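Local coordinates for lipase (Penicillium expansum, PDB 3G7N), which hydrolyses triacylglycerols such as tributyrin at their ester bonds, releasing free fatty acids, as a secreted alkaline lipase, at residues Asp188-Pro191 with Asn192-Ser195; Gln223-Lys226 with Ser227-Ala230. One frame throughout, in Å; residues are numbered along the deposited sequence.

In the fold
Both contacts are tight local folds of loop that are joined chiefly through the side chain of Asn192. Along the chain, interaction 1 (188-195) comes first, in the loop between strand 179-185 and strand 206-210 of the mixed sheet; interaction 2 (223-230) follows in the loop between strand 218-219 and strand 243-244. Their centres lie about 10 Å apart, and Asn192 spans the gap: its OD1 lies 2.9 Å from NH1 of Arg224, and its ND2 lies 3.0 Å from O of Ser229. The pairing illustrates how an alpha/beta hydrolase can build the surroundings of a catalytic acid, here Asp188, from loops well separated in sequence.

Interaction 1 of 2, residues Asp188-Pro191 with Asn192-Ser195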
loop_
_atom_site.group_PDB
_atom_site.type_symbol
_atom_site.label_atom_id
_atom_site.label_comp_id
_atom_site.label_asym_id
_atom_site.label_seq_id
_atom_site.Cartn_x
_atom_site.Cartn_y
_atom_site.Cartn_z
ATOM N N ASP A 188 -12.858 7.575 -7.768
ATOM C CA ASP A 188 -12.654 7.020 -6.441
ATOM C C ASP A 188 -12.359 8.140 -5.448
ATOM O O ASP A 188 -11.346 8.840 -5.555
ATOM C CB ASP A 188 -11.505 6.007 -6.435
ATOM C CG ASP A 188 -11.266 5.413 -5.059
ATOM O OD1 ASP A 188 -12.128 5.582 -4.164
ATOM O OD2 ASP A 188 -10.258 4.673 -4.902
ATOM N N GLY A 189 -13.208 8.263 -4.441
ATOM C CA GLY A 189 -13.032 9.288 -3.415
ATOM C C GLY A 189 -12.246 8.867 -2.189
ATOM O O GLY A 189 -12.084 9.674 -1.275
ATOM N N VAL A 190 -11.803 7.611 -2.089
ATOM C CA VAL A 190 -11.147 7.172 -0.854
ATOM C C VAL A 190 -9.855 7.941 -0.529
ATOM O O VAL A 190 -9.661 8.340 0.620
ATOM C CB VAL A 190 -10.958 5.649 -0.861
ATOM C CG1 VAL A 190 -10.087 5.220 0.339
ATOM C CG2 VAL A 190 -12.330 4.969 -0.758
ATOM N N PRO A 191 -9.058 8.316 -1.543
ATOM C CA PRO A 191 -7.866 9.111 -1.216
ATOM C C PRO A 191 -8.175 10.507 -0.725
ATOM O O PRO A 191 -7.266 11.187 -0.225
ATOM C CB PRO A 191 -7.102 9.166 -2.541
ATOM C CG PRO A 191 -7.499 7.891 -3.231
ATOM C CD PRO A 191 -8.975 7.736 -2.902
ATOM N N ASN A 192 -9.436 10.931 -0.835
ATOM C CA ASN A 192 -9.851 12.282 -0.397
ATOM C C ASN A 192 -10.423 12.270 1.008
ATOM O O ASN A 192 -10.778 13.322 1.549
ATOM C CB ASN A 192 -10.881 12.838 -1.388
ATOM C CG ASN A 192 -10.284 13.040 -2.757
ATOM O OD1 ASN A 192 -9.084 13.338 -2.881
ATOM N ND2 ASN A 192 -11.082 12.869 -3.798
ATOM N N MET A 193 -10.534 11.098 1.612
ATOM C CA MET A 193 -10.988 11.040 2.992
ATOM C C MET A 193 -9.989 11.725 3.901
ATOM O O MET A 193 -8.777 11.650 3.667
ATOM C CB MET A 193 -11.184 9.605 3.433
ATOM C CG MET A 193 -12.350 8.955 2.722
ATOM S SD MET A 193 -12.521 7.176 2.997
ATOM C CE MET A 193 -13.136 7.187 4.681
ATOM N N TYR A 194 -10.507 12.435 4.900
ATOM C CA TYR A 194 -9.696 12.993 5.989
ATOM C C TYR A 194 -8.892 14.205 5.518
ATOM O O TYR A 194 -7.949 14.621 6.200
ATOM C CB TYR A 194 -8.797 11.931 6.672
ATOM C CG TYR A 194 -9.506 10.631 6.963
ATOM C CD1 TYR A 194 -10.781 10.607 7.527
ATOM C CD2 TYR A 194 -8.927 9.404 6.603
ATOM C CE1 TYR A 194 -11.431 9.414 7.755
ATOM C CE2 TYR A 194 -9.555 8.213 6.882
ATOM C CZ TYR A 194 -10.842 8.222 7.361
ATOM O OH TYR A 194 -11.435 7.015 7.679
ATOM N N SER A 195 -9.254 14.774 4.372
ATOM C CA SER A 195 -8.601 15.960 3.832
ATOM C C SER A 195 -9.172 17.280 4.349
ATOM O O SER A 195 -8.618 18.338 4.087
ATOM C CB SER A 195 -8.658 15.949 2.304
ATOM O OG SER A 195 -9.998 15.931 1.855
HETATM O O HOH W 1 -7.146 13.009 1.875
#
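Gly189 and Val190 each offer a backbone carbonyl to the residue three places on, the hallmark of a short 3-10 turn. The amide N of Asn192 reaches O of Gly189 at 3.0 Å, and N of Met193 reaches O of Val190 at 3.1 Å. Outside this backbone pair, the side chains of Val190 and Met193 lie side by side and point the same way, with Val190 CG1 4.1 Å from Met193 SD. Met193 CG stands anti to its carbonyl carbon (chi1 -68°), which carries the thioether back alongside the valine; its CB also sits over the centre of one face of the Tyr194 ring.

The turn begins with an Asx turn. OD1 of Asp188 receives the amide of Val190 at 2.9 Å in a nearly straight bond, although the N-H approaches from above the carboxylate plane. The other oxygen, OD2, is hydrogen-bonded to ND1 of His241, its partner in the charge relay of this lipase, so the two oxygens divide the work: one holds the aspartate to its own loop, the other serves the triad. Farther along, Asn192 to Ser195 form a type II turn. There a water donates both to O of Pro191 and to O of Met193, while OG of Ser195 gives its proton to O of Asn192 at 2.7 Å, tilted 25° from the carbonyl plane.

Interaction 2 of 2, residues Gln223-Lys226 with Ser227-Ala230; sequences QRDK and SCSA. With SO4 (sulfate ion), chain D.
The carbonyl oxygen of Asp225 is met by two groups: N of Cys228 donates to it at 2.9 Å, and a water that accepts from N of Ala230 lies where it can donate to it. The side chain of the same aspartate adds a second hold on the chain. With CG anti to the backbone N (chi1 -167°), OD1 swings forward to take the amide of Ser227 at 2.8 Å, on the anti side but tilted 34° out of the carboxylate plane, while OD2 accepts from N of Ala1 and N of Glu221. The Cys228 bond closes a type I beta turn from Asp225 to Cys228, the OD1 bond makes an Asx turn within it, and the disulfide from Cys228 to Cys220 ties it back to the start of the same loop, just after strand 218-219.

Beyond the turn, the methyl of Ala230 is packed against Arg224. Its CB lies over the centre of one guanidinium face, 3.4 Å from CZ, and bends at chi2 and chi3 bring the arginine round to it. At the edge of that group, in its plane, a second water accepts from NH1 and is placed to donate to O of Gln223 or to OG of Ser229, which is also hydrogen-bonded to OE2 of Glu207. Were Arg224 replaced by an alanine, the Ala230 methyl would probably lose its flat cover and OD1 of Asn192 its NH1 donor. On the neighbouring lysine, NZ of Lys226 curls back to O of Arg224 at 2.7 Å, lying in the carbonyl plane.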
loop_
_atom_site.group_PDB
_atom_site.type_symbol
_atom_site.label_atom_id
_atom_site.label_comp_id
_atom_site.label_asym_id
_atom_site.label_seq_id
_atom_site.Cartn_x
_atom_site.Cartn_y
_atom_site.Cartn_z
ATOM N N GLN A 223 1.142 16.200 -3.249
ATOM C CA GLN A 223 0.252 15.214 -2.625
ATOM C C GLN A 223 -1.200 15.317 -3.097
ATOM O O GLN A 223 -1.974 14.378 -2.904
ATOM C CB GLN A 223 0.324 15.299 -1.098
ATOM C CG GLN A 223 1.724 15.060 -0.542
ATOM C CD GLN A 223 2.320 13.764 -1.063
ATOM O OE1 GLN A 223 1.662 12.717 -1.065
ATOM N NE2 GLN A 223 3.600 13.794 -1.403
ATOM N N ARG A 224 -1.620 16.514 -3.508
ATOM C CA ARG A 224 -3.027 16.810 -3.753
ATOM C C ARG A 224 -3.179 17.541 -5.091
ATOM O O ARG A 224 -3.933 18.521 -5.202
ATOM C CB ARG A 224 -3.587 17.644 -2.598
ATOM C CG ARG A 224 -3.445 16.973 -1.239
ATOM C CD ARG A 224 -4.311 15.719 -1.112
ATOM N NE ARG A 224 -5.726 16.085 -1.047
ATOM C CZ ARG A 224 -6.741 15.280 -1.343
ATOM N NH1 ARG A 224 -6.518 14.056 -1.800
ATOM N NH2 ARG A 224 -7.984 15.718 -1.202
ATOM N N ASP A 225 -2.534 17.014 -6.128
ATOM C CA ASP A 225 -2.684 17.543 -7.485
ATOM C C ASP A 225 -4.156 17.495 -7.891
ATOM O O ASP A 225 -4.795 16.439 -7.804
ATOM C CB ASP A 225 -1.863 16.673 -8.443
ATOM C CG ASP A 225 -1.686 17.299 -9.809
ATOM O OD1 ASP A 225 -2.631 17.939 -10.321
ATOM O OD2 ASP A 225 -0.639 17.016 -10.434
ATOM N N LYS A 226 -4.711 18.628 -8.334
ATOM C CA LYS A 226 -6.133 18.682 -8.681
ATOM C C LYS A 226 -6.450 17.988 -10.001
ATOM O O LYS A 226 -7.614 17.726 -10.313
ATOM C CB LYS A 226 -6.652 20.129 -8.671
ATOM C CG LYS A 226 -6.564 20.809 -7.307
ATOM C CD LYS A 226 -7.226 19.986 -6.196
ATOM C CE LYS A 226 -7.041 20.634 -4.811
ATOM N NZ LYS A 226 -5.729 20.313 -4.146
ATOM N N SER A 227 -5.415 17.552 -10.712
ATOM C CA SER A 227 -5.606 16.680 -11.862
ATOM C C SER A 227 -5.683 15.209 -11.490
ATOM O O SER A 227 -5.968 14.364 -12.333
ATOM C CB SER A 227 -4.501 16.887 -12.891
ATOM O OG SER A 227 -4.600 18.192 -13.444
ATOM N N CYS A 228 -5.452 14.905 -10.218
ATOM C CA CYS A 228 -5.487 13.515 -9.769
ATOM C C CYS A 228 -6.625 13.387 -8.748
ATOM O O CYS A 228 -7.696 13.975 -8.942
ATOM C CB CYS A 228 -4.120 13.089 -9.224
ATOM S SG CYS A 228 -2.796 13.287 -10.455
ATOM N N SER A 229 -6.464 12.548 -7.730
ATOM C CA SER A 229 -7.585 12.256 -6.826
ATOM C C SER A 229 -8.204 13.543 -6.239
ATOM O O SER A 229 -9.434 13.646 -6.121
ATOM C CB SER A 229 -7.170 11.278 -5.712
ATOM O OG SER A 229 -6.010 11.716 -5.011
ATOM N N ALA A 230 -7.369 14.465 -5.760
ATOM C CA ALA A 230 -7.873 15.603 -4.991
ATOM C C ALA A 230 -8.898 16.410 -5.768
ATOM O O ALA A 230 -9.729 17.083 -5.163
ATOM C CB ALA A 230 -6.722 16.502 -4.558
HETATM S S SO4 D . -7.441 17.816 -15.566
HETATM O O1 SO4 D . -6.070 17.683 -16.071
HETATM O O2 SO4 D . -7.521 18.979 -14.684
HETATM O O3 SO4 D . -8.367 17.990 -16.684
HETATM O O4 SO4 D . -7.806 16.621 -14.805
HETATM O O HOH W 2 -4.229 12.533 -2.930
HETATM O O HOH W 3 -4.541 14.462 -5.732
#